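Local atomic coordinates of Kiaa0380 (Homo sapiens, PDB entry 1HTJ), a protein that probably links heterotrimeric G protein signalling to Rho GTPases, as a guanine nucleotide exchange factor with an RGS-like domain. Residues A[46-51]-A[175-180]. The protein carries 3 engineered substitutions. Numbering follows the deposited sequence.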
# COMPACT_ATOMS: atom_id res chain seq x y z
N VAL A 46 4.70 -2.46 9.34
CA VAL A 46 4.33 -1.83 10.60
C VAL A 46 3.38 -0.66 10.29
O VAL A 46 2.30 -0.56 10.88
CB VAL A 46 5.59 -1.28 11.33
CG1 VAL A 46 5.19 -0.40 12.50
CG2 VAL A 46 6.45 -2.44 11.82
N PHE A 47 3.78 0.20 9.38
CA PHE A 47 2.96 1.34 8.99
C PHE A 47 1.58 0.90 8.51
O PHE A 47 0.57 1.54 8.82
CB PHE A 47 3.70 2.15 7.90
CG PHE A 47 2.97 3.40 7.46
CD1 PHE A 47 2.37 4.25 8.39
CD2 PHE A 47 2.89 3.73 6.10
CE1 PHE A 47 1.71 5.41 7.99
CE2 PHE A 47 2.23 4.88 5.68
CZ PHE A 47 1.64 5.73 6.64
N LEU A 48 1.54 -0.19 7.76
CA LEU A 48 0.28 -0.70 7.22
C LEU A 48 -0.64 -1.20 8.33
O LEU A 48 -1.86 -1.06 8.26
CB LEU A 48 0.57 -1.81 6.19
CG LEU A 48 0.99 -1.33 4.80
CD1 LEU A 48 1.51 -2.49 3.97
CD2 LEU A 48 -0.21 -0.72 4.11
N ARG A 49 -0.07 -1.79 9.36
CA ARG A 49 -0.87 -2.28 10.48
C ARG A 49 -1.61 -1.11 11.11
O ARG A 49 -2.77 -1.22 11.48
CB ARG A 49 0.03 -2.99 11.51
CG ARG A 49 0.52 -4.33 11.00
CD ARG A 49 1.51 -5.00 11.93
NE ARG A 49 0.91 -5.36 13.20
CZ ARG A 49 1.51 -6.16 14.10
NH1 ARG A 49 2.70 -6.65 13.85
NH2 ARG A 49 0.91 -6.47 15.24
N TYR A 50 -0.93 0.03 11.22
CA TYR A 50 -1.55 1.22 11.78
C TYR A 50 -2.68 1.63 10.83
O TYR A 50 -3.82 1.83 11.26
CB TYR A 50 -0.53 2.36 11.91
CG TYR A 50 -1.19 3.72 12.06
CD1 TYR A 50 -1.92 4.04 13.22
CD2 TYR A 50 -1.20 4.64 11.01
CE1 TYR A 50 -2.64 5.25 13.31
CE2 TYR A 50 -1.91 5.83 11.09
CZ TYR A 50 -2.64 6.14 12.23
OH TYR A 50 -3.39 7.30 12.26
N ILE A 51 -2.36 1.73 9.55
CA ILE A 51 -3.36 2.13 8.56
C ILE A 51 -4.59 1.22 8.62
O ILE A 51 -5.71 1.69 8.81
CB ILE A 51 -2.79 2.04 7.12
CG1 ILE A 51 -1.58 2.97 6.95
CG2 ILE A 51 -3.90 2.35 6.11
CD1 ILE A 51 -1.89 4.44 7.04
N ALA A 175 1.43 -11.35 8.19
CA ALA A 175 0.57 -12.29 8.90
C ALA A 175 -0.36 -11.51 9.83
O ALA A 175 -1.54 -11.84 9.95
CB ALA A 175 1.41 -13.27 9.71
N ALA A 176 0.18 -10.50 10.49
CA ALA A 176 -0.61 -9.69 11.42
C ALA A 176 -1.66 -8.86 10.66
O ALA A 176 -2.78 -8.67 11.16
CB ALA A 176 0.31 -8.80 12.22
N LEU A 177 -1.33 -8.40 9.45
CA LEU A 177 -2.26 -7.61 8.66
C LEU A 177 -3.45 -8.46 8.23
O LEU A 177 -4.59 -7.98 8.18
CB LEU A 177 -1.56 -7.01 7.44
CG LEU A 177 -0.71 -5.77 7.75
CD1 LEU A 177 0.40 -5.62 6.72
CD2 LEU A 177 -1.59 -4.53 7.80
N GLY A 178 -3.17 -9.73 7.94
CA GLY A 178 -4.20 -10.66 7.55
C GLY A 178 -5.14 -10.86 8.72
O GLY A 178 -6.36 -10.97 8.54
N ASP A 179 -4.59 -10.91 9.93
CA ASP A 179 -5.43 -11.08 11.11
C ASP A 179 -6.32 -9.85 11.26
O ASP A 179 -7.49 -9.97 11.58
CB ASP A 179 -4.59 -11.27 12.36
CG ASP A 179 -4.02 -12.67 12.46
OD1 ASP A 179 -4.66 -13.59 11.90
OD2 ASP A 179 -2.97 -12.86 13.11
N ILE A 180 -5.76 -8.67 11.01
CA ILE A 180 -6.54 -7.45 11.11
C ILE A 180 -7.70 -7.51 10.10
O ILE A 180 -8.85 -7.20 10.44
CB ILE A 180 -5.66 -6.18 10.84
CG1 ILE A 180 -4.60 -6.04 11.95
CG2 ILE A 180 -6.52 -4.93 10.77
CD1 ILE A 180 -3.67 -4.84 11.79
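Arg49 lays its guanidinium against the methyl group of Ala176, which sits over the centre of one face, with CZ 3.5 Å from Ala176 CB. The side chain leaves the helix with CG anti to the carbonyl carbon and bends at chi3 (65°), the turn that places NE, itself 3.6 Å from Ala176 CB. At the polar end NH1 donates no bond across the contact; it is hydrogen-bonded to Gln173 OE1, less than one turn before Ala175 on the same helix as Ala176, a bond that is likely to steady the flat group against the methyl. An alanine here would probably leave Gln173 without this partner and the Ala176 methyl without the group that covers it.

The rest is van der Waals packing, mostly of aliphatic groups. Leu177 crosses the aliphatic part of Arg49 obliquely, its CG 3.8 Å from Arg49 CG, while its CD2 methyl reaches the opposing backbone, 3.5 Å from Arg49 N. The same methyl lies 3.8 Å from Leu48 CB, and both leucines go on to touch Leu196 of helix 186-202. One turn after Ala176, Ile180 brings its CD1 to 3.7 Å from Arg49 O, a carbonyl oxygen that is hydrogen-bonded to Ser53 OG.

The two helix segments run almost parallel, at 8°, with axes 9.7 Å apart, and no hydrogen bond joins them. Phe47 and Tyr50 instead pack on helix 118-144, so helix 41-54 is sandwiched between that helix and helix 163-182. This is side-by-side helix packing within the all-helical RGS-like domain, joining an early helix to one far along the chain.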